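PDB 5FFJ: endonuclease and methylase LlaGI from Lactococcus lactis, which recognises a specific DNA sequence, probably methylates an adenine within it and, in the intact enzyme, probably cleaves DNA after ATP-driven translocation. Local coordinates for residues P855-K859 against Y897-S903; I917-G923 against S976-L982. One frame throughout, in Å; residues are numbered along the deposited sequence.

Contact 1 of 2, residues P855-K859 against Y897-S903; sequences PPYSK and YDSYVLS. With nucleotides of chain B; nucleotides of chain C.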
# COMPACT_ATOMS: atom_id res chain seq x y z
N PRO A 855 4.22 -9.74 14.72
CA PRO A 855 2.81 -9.96 14.35
C PRO A 855 2.27 -8.85 13.48
O PRO A 855 2.79 -7.74 13.51
CB PRO A 855 2.10 -10.01 15.71
CG PRO A 855 2.98 -9.25 16.63
CD PRO A 855 4.38 -9.51 16.16
N PRO A 856 1.22 -9.14 12.69
CA PRO A 856 0.65 -8.14 11.77
C PRO A 856 -0.03 -6.98 12.50
O PRO A 856 -0.58 -7.19 13.59
CB PRO A 856 -0.37 -8.95 10.97
CG PRO A 856 -0.73 -10.10 11.85
CD PRO A 856 0.51 -10.42 12.62
N TYR A 857 0.03 -5.79 11.92
CA TYR A 857 -0.69 -4.63 12.44
C TYR A 857 -1.82 -4.24 11.49
O TYR A 857 -1.57 -3.87 10.34
CB TYR A 857 0.22 -3.41 12.63
CG TYR A 857 1.59 -3.66 13.23
CD1 TYR A 857 1.87 -4.80 13.97
CD2 TYR A 857 2.61 -2.73 13.06
CE1 TYR A 857 3.13 -5.01 14.51
CE2 TYR A 857 3.86 -2.93 13.59
CZ TYR A 857 4.12 -4.07 14.32
OH TYR A 857 5.37 -4.26 14.85
N SER A 858 -3.06 -4.33 11.96
CA SER A 858 -4.20 -3.85 11.19
C SER A 858 -5.42 -3.63 12.08
O SER A 858 -5.87 -4.56 12.76
CB SER A 858 -4.56 -4.83 10.06
OG SER A 858 -5.69 -4.38 9.33
N LYS A 859 -5.94 -2.41 12.06
CA LYS A 859 -7.11 -2.07 12.86
C LYS A 859 -8.35 -1.90 11.97
O LYS A 859 -9.47 -1.87 12.47
CB LYS A 859 -6.87 -0.78 13.65
CG LYS A 859 -7.71 -0.68 14.91
CD LYS A 859 -7.70 0.72 15.50
CE LYS A 859 -8.75 1.61 14.84
NZ LYS A 859 -8.88 2.93 15.53
N TYR A 897 -9.39 -5.20 18.79
CA TYR A 897 -9.49 -6.20 17.73
C TYR A 897 -8.47 -5.94 16.62
O TYR A 897 -8.57 -6.50 15.53
CB TYR A 897 -10.91 -6.22 17.15
CG TYR A 897 -11.94 -6.72 18.14
CD1 TYR A 897 -12.53 -5.86 19.05
CD2 TYR A 897 -12.31 -8.05 18.16
CE1 TYR A 897 -13.47 -6.31 19.96
CE2 TYR A 897 -13.25 -8.52 19.05
CZ TYR A 897 -13.82 -7.65 19.95
OH TYR A 897 -14.75 -8.10 20.85
N ASP A 898 -7.49 -5.09 16.91
CA ASP A 898 -6.36 -4.89 16.01
C ASP A 898 -5.58 -6.19 15.93
O ASP A 898 -5.43 -6.89 16.93
CB ASP A 898 -5.47 -3.74 16.49
CG ASP A 898 -4.42 -3.34 15.47
OD1 ASP A 898 -3.84 -4.22 14.80
OD2 ASP A 898 -4.16 -2.12 15.34
N SER A 899 -5.08 -6.50 14.73
CA SER A 899 -4.38 -7.76 14.48
C SER A 899 -3.25 -8.02 15.49
O SER A 899 -3.01 -9.17 15.87
CB SER A 899 -3.80 -7.77 13.07
OG SER A 899 -4.83 -7.71 12.10
N TYR A 900 -2.57 -6.96 15.91
CA TYR A 900 -1.45 -7.12 16.83
C TYR A 900 -1.94 -7.46 18.23
O TYR A 900 -1.24 -8.10 19.01
CB TYR A 900 -0.58 -5.86 16.84
CG TYR A 900 -0.93 -4.83 17.89
CD1 TYR A 900 -0.38 -4.90 19.17
CD2 TYR A 900 -1.80 -3.79 17.61
CE1 TYR A 900 -0.69 -3.97 20.13
CE2 TYR A 900 -2.12 -2.84 18.57
CZ TYR A 900 -1.56 -2.94 19.83
OH TYR A 900 -1.87 -2.01 20.80
N VAL A 901 -3.16 -7.04 18.55
CA VAL A 901 -3.78 -7.37 19.83
C VAL A 901 -4.35 -8.78 19.78
O VAL A 901 -4.38 -9.49 20.78
CB VAL A 901 -4.88 -6.37 20.21
CG1 VAL A 901 -5.36 -6.62 21.63
CG2 VAL A 901 -4.38 -4.94 20.08
N LEU A 902 -4.82 -9.17 18.60
CA LEU A 902 -5.25 -10.55 18.37
C LEU A 902 -4.05 -11.49 18.51
O LEU A 902 -4.17 -12.56 19.10
CB LEU A 902 -5.87 -10.71 16.98
CG LEU A 902 -7.12 -9.88 16.67
CD1 LEU A 902 -7.59 -10.15 15.24
CD2 LEU A 902 -8.23 -10.18 17.65
N SER A 903 -2.91 -11.07 17.98
CA SER A 903 -1.70 -11.87 18.02
C SER A 903 -1.25 -12.13 19.45
O SER A 903 -0.84 -13.24 19.79
CB SER A 903 -0.58 -11.18 17.24
OG SER A 903 -0.91 -11.07 15.87
P DA B 11 -3.17 0.49 10.64
OP1 DA B 11 -3.65 0.14 9.28
OP2 DA B 11 -3.36 -0.47 11.75
O5' DA B 11 -1.61 0.85 10.53
C5' DA B 11 -0.63 -0.17 10.57
C4' DA B 11 0.64 0.28 9.89
O4' DA B 11 1.72 -0.65 10.19
C3' DA B 11 0.57 0.30 8.37
O3' DA B 11 1.51 1.24 7.82
C2' DA B 11 0.93 -1.13 8.03
C1' DA B 11 2.06 -1.38 9.02
N9 DA B 11 2.27 -2.78 9.40
C8 DA B 11 1.38 -3.82 9.32
N7 DA B 11 1.86 -4.96 9.75
C5 DA B 11 3.15 -4.65 10.16
C6 DA B 11 4.18 -5.42 10.72
N6 DA B 11 4.07 -6.73 10.97
N1 DA B 11 5.35 -4.80 11.00
C2 DA B 11 5.46 -3.50 10.74
N3 DA B 11 4.56 -2.67 10.22
C4 DA B 11 3.42 -3.31 9.95
P DG C 20 -17.40 -6.05 20.39
OP1 DG C 20 -16.59 -6.65 21.48
OP2 DG C 20 -18.08 -6.92 19.40
O5' DG C 20 -18.49 -5.10 21.08
C5' DG C 20 -18.09 -4.24 22.15
C4' DG C 20 -19.20 -3.27 22.51
O4' DG C 20 -19.51 -2.43 21.37
C3' DG C 20 -20.52 -3.92 22.93
O3' DG C 20 -21.02 -3.31 24.12
C2' DG C 20 -21.42 -3.68 21.73
C1' DG C 20 -20.91 -2.34 21.25
N9 DG C 20 -21.27 -2.00 19.87
C8 DG C 20 -21.25 -2.83 18.77
N7 DG C 20 -21.63 -2.23 17.66
C5 DG C 20 -21.92 -0.93 18.06
C6 DG C 20 -22.37 0.18 17.31
O6 DG C 20 -22.62 0.24 16.10
N1 DG C 20 -22.54 1.31 18.11
C2 DG C 20 -22.29 1.36 19.46
N2 DG C 20 -22.51 2.53 20.07
N3 DG C 20 -21.87 0.33 20.17
C4 DG C 20 -21.70 -0.78 19.41
P DC B 9 -7.29 5.01 21.98
OP1 DC B 9 -7.99 3.97 22.77
OP2 DC B 9 -6.51 6.05 22.68
O5' DC B 9 -6.32 4.31 20.91
C5' DC B 9 -6.78 3.19 20.15
C4' DC B 9 -6.55 3.38 18.66
O4' DC B 9 -7.46 4.40 18.14
C3' DC B 9 -5.14 3.85 18.27
O3' DC B 9 -4.63 3.05 17.20
C2' DC B 9 -5.36 5.30 17.85
C1' DC B 9 -6.75 5.24 17.26
N1 DC B 9 -7.47 6.57 17.16
C2 DC B 9 -8.14 6.91 15.97
O2 DC B 9 -8.14 6.12 15.02
N3 DC B 9 -8.77 8.11 15.89
C4 DC B 9 -8.75 8.95 16.93
N4 DC B 9 -9.40 10.12 16.81
C5 DC B 9 -8.08 8.62 18.15
C6 DC B 9 -7.46 7.44 18.21
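Tyr857 lays one face of its ring under the base of DA11 of chain B, and its CD1 meets Tyr900 CB at 3.9 Å where the two tyrosine side chains cross obliquely. The adenine's C6 sits over the centre of the Tyr857 ring, 3.7 Å above its plane. With CG anti to the carbonyl carbon (chi1 -42°), the ring reaches the base, and its hydroxyl is anchored by Val920 O. DA11 N6 comes to 3.0 Å from Pro855 O, next to the prolines. The backbone of 855-859 is fastened to the start of helix 899-910. Asp898 is the N-cap: its OD1 accepts from Tyr900 N at 3.2 Å and, from the opposite face of the carboxylate plane, from Ser858 N at 2.9 Å. One oxygen thus holds both the helix end and the loop. Ser899 N returns a bond of 2.9 Å to Ser858 O, nearly straight at 164°; Asn870 ND2 also donates to that carbonyl. One turn on, Ser903 turns OG back to Ser899 O (2.8 Å) and rests against the Pro855 ring. Lys859 crosses Asp898 at about a right angle, its CB 3.5 Å from Asp898 OD2, then bends so that NZ makes weak bonds to O2 and O4' of DC9 of chain B. Pro855, Pro856 and Tyr857 belong to the NPPY motif of N6-adenine methyltransferases. The aromatic platform with a backbone carbonyl beside N6 is consistent with a flipped target adenine presented for methylation, on a loop that shares its carboxylate acceptor with the cap of helix 899-910.

Contact 2 of 2, residues I917-G923 against S976-L982; sequences IGFVSNG and SIAISIL. With nucleotides of chain B.
Val920 and Ile977 touch through their CG2 methyls, 3.7 Å apart and diagonally placed across two antiparallel strands. Both methyls stand anti to their own backbone N, which brings them together; Val920 shares its face of the sheet with Ile979. On the other face Ile917 meets Leu982 through their CB atoms, and Ile917 CG2 lies over the centre of the Phe919 ring. In the middle of the pair the backbones bond regularly: Phe919 N to Ser980 O and Ser980 N to Phe919 O are both 2.9 Å; Ser921 N to Ala978 O and Ala978 N to Ser921 O are both 3.0 Å. Past the last pair, Gly923 N reaches Ser976 O at 2.7 Å from above the carbonyl plane, and Gly923 CA packs on Ala978 CB at 3.6 Å. Here Asn922 turns out to the DNA: ND2 gives a weak bond to OP1 of DC10 of chain B, and OD1 accepts from Ser924 N, as in an Asx turn, which fixes the amide's rotation. Replacing Asn922 by an alanine would take away a weak donor to the phosphate and is likely to leave Ser924 N without the side-chain acceptor of the turn. Outside the pair, Gly918 bonds to strand 850-853, while Ile977 and Ile979 bond to strand 944-951. Helix 707-725 covers Val920 and Ile979; helix 899-910 lies over Ile917 and Ser921 on the opposite face.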
# COMPACT_ATOMS: atom_id res chain seq x y z
N ILE A 917 7.00 -14.80 25.66
CA ILE A 917 6.69 -14.21 24.36
C ILE A 917 7.69 -13.10 24.08
O ILE A 917 8.23 -12.49 25.00
CB ILE A 917 5.25 -13.66 24.29
CG1 ILE A 917 4.27 -14.67 24.90
CG2 ILE A 917 4.88 -13.31 22.85
CD1 ILE A 917 2.81 -14.34 24.68
N GLY A 918 7.95 -12.85 22.80
CA GLY A 918 8.81 -11.76 22.38
C GLY A 918 8.36 -11.21 21.04
O GLY A 918 8.47 -11.88 20.01
N PHE A 919 7.86 -9.98 21.05
CA PHE A 919 7.28 -9.35 19.87
C PHE A 919 7.81 -7.94 19.63
O PHE A 919 8.19 -7.23 20.56
CB PHE A 919 5.75 -9.27 20.01
CG PHE A 919 5.01 -10.52 19.60
CD1 PHE A 919 5.62 -11.52 18.85
CD2 PHE A 919 3.68 -10.68 19.96
CE1 PHE A 919 4.91 -12.65 18.48
CE2 PHE A 919 2.98 -11.81 19.59
CZ PHE A 919 3.59 -12.80 18.85
N VAL A 920 7.81 -7.55 18.35
CA VAL A 920 7.86 -6.15 17.97
C VAL A 920 6.45 -5.82 17.48
O VAL A 920 5.93 -6.48 16.58
CB VAL A 920 8.92 -5.84 16.89
CG1 VAL A 920 8.74 -6.72 15.65
CG2 VAL A 920 8.89 -4.37 16.51
N SER A 921 5.83 -4.81 18.08
CA SER A 921 4.42 -4.54 17.84
C SER A 921 4.09 -3.06 17.88
O SER A 921 4.94 -2.23 18.22
CB SER A 921 3.57 -5.28 18.86
OG SER A 921 3.95 -4.92 20.18
N ASN A 922 2.85 -2.74 17.54
CA ASN A 922 2.31 -1.41 17.78
C ASN A 922 2.33 -1.16 19.29
O ASN A 922 1.78 -1.95 20.06
CB ASN A 922 0.89 -1.30 17.22
CG ASN A 922 0.36 0.12 17.25
OD1 ASN A 922 0.84 0.97 18.00
ND2 ASN A 922 -0.65 0.39 16.42
N GLY A 923 2.97 -0.07 19.70
CA GLY A 923 3.16 0.21 21.11
C GLY A 923 2.06 1.08 21.71
O GLY A 923 2.23 1.62 22.80
N SER A 976 3.34 3.94 16.58
CA SER A 976 4.27 3.82 17.68
C SER A 976 4.72 2.36 17.76
O SER A 976 3.89 1.46 17.71
CB SER A 976 3.63 4.26 19.00
OG SER A 976 4.60 4.33 20.04
N ILE A 977 6.03 2.14 17.88
CA ILE A 977 6.58 0.79 17.95
C ILE A 977 7.12 0.50 19.35
O ILE A 977 7.66 1.39 20.02
CB ILE A 977 7.71 0.59 16.91
CG1 ILE A 977 7.17 0.80 15.49
CG2 ILE A 977 8.33 -0.79 17.05
CD1 ILE A 977 6.03 -0.14 15.11
N ALA A 978 6.97 -0.75 19.78
CA ALA A 978 7.47 -1.17 21.08
C ALA A 978 7.80 -2.65 21.05
O ALA A 978 7.10 -3.45 20.42
CB ALA A 978 6.45 -0.87 22.16
N ILE A 979 8.88 -3.02 21.74
CA ILE A 979 9.23 -4.42 21.92
C ILE A 979 8.69 -4.90 23.25
O ILE A 979 8.96 -4.31 24.30
CB ILE A 979 10.75 -4.64 21.85
CG1 ILE A 979 11.24 -4.50 20.40
CG2 ILE A 979 11.11 -6.03 22.38
CD1 ILE A 979 12.74 -4.52 20.24
N SER A 980 7.92 -5.99 23.20
CA SER A 980 7.33 -6.57 24.39
C SER A 980 7.81 -8.00 24.59
O SER A 980 7.67 -8.83 23.70
CB SER A 980 5.80 -6.56 24.29
OG SER A 980 5.33 -5.24 24.09
N ILE A 981 8.37 -8.26 25.76
CA ILE A 981 8.70 -9.63 26.15
C ILE A 981 7.91 -10.00 27.39
O ILE A 981 8.17 -9.51 28.49
CB ILE A 981 10.21 -9.82 26.38
CG1 ILE A 981 10.79 -8.65 27.17
CG2 ILE A 981 10.94 -9.94 25.05
CD1 ILE A 981 12.11 -8.98 27.83
N LEU A 982 6.94 -10.88 27.20
CA LEU A 982 6.01 -11.27 28.25
C LEU A 982 6.40 -12.63 28.83
O LEU A 982 6.32 -13.65 28.15
CB LEU A 982 4.58 -11.31 27.71
CG LEU A 982 4.13 -10.04 26.99
CD1 LEU A 982 2.86 -10.29 26.20
CD2 LEU A 982 3.92 -8.91 27.98
P DC B 10 -3.04 2.97 16.95
OP1 DC B 10 -2.57 1.70 17.56
OP2 DC B 10 -2.43 4.24 17.39
O5' DC B 10 -2.92 2.88 15.36
C5' DC B 10 -3.46 1.76 14.67
C4' DC B 10 -4.26 2.18 13.45
O4' DC B 10 -5.06 3.36 13.77
C3' DC B 10 -3.41 2.56 12.23
O3' DC B 10 -3.86 1.87 11.06
C2' DC B 10 -3.59 4.07 12.11
C1' DC B 10 -4.97 4.29 12.71
N1 DC B 10 -5.18 5.67 13.24
C2 DC B 10 -6.04 6.57 12.58
O2 DC B 10 -6.63 6.20 11.56
N3 DC B 10 -6.21 7.81 13.10
C4 DC B 10 -5.55 8.17 14.21
N4 DC B 10 -5.74 9.41 14.68
C5 DC B 10 -4.68 7.28 14.88
C6 DC B 10 -4.52 6.05 14.37

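Overall arrangement
Along the chain, strand 850-853 runs into 855-859, and contact 1 closes a loop containing helix 874-885 when 897-903 returns to it. Helix 899-910 then leads directly into strand 915-922, where contact 2 opens; helix 932-941, strand 944-951 and helix 959-964 intervene before strand 977-984 closes it. The two loops follow in series, neither nested nor crossed. They nevertheless touch, through Tyr857 with Val920 and Tyr900 with Asn922. Contact 2 joins the parallel strands to the antiparallel strand 977-984, inserted between 915-922 and 944-951, the strand order of Rossmann-like methyltransferases, whereas contact 1 fixes the loop at the strand ends where the DNA lies.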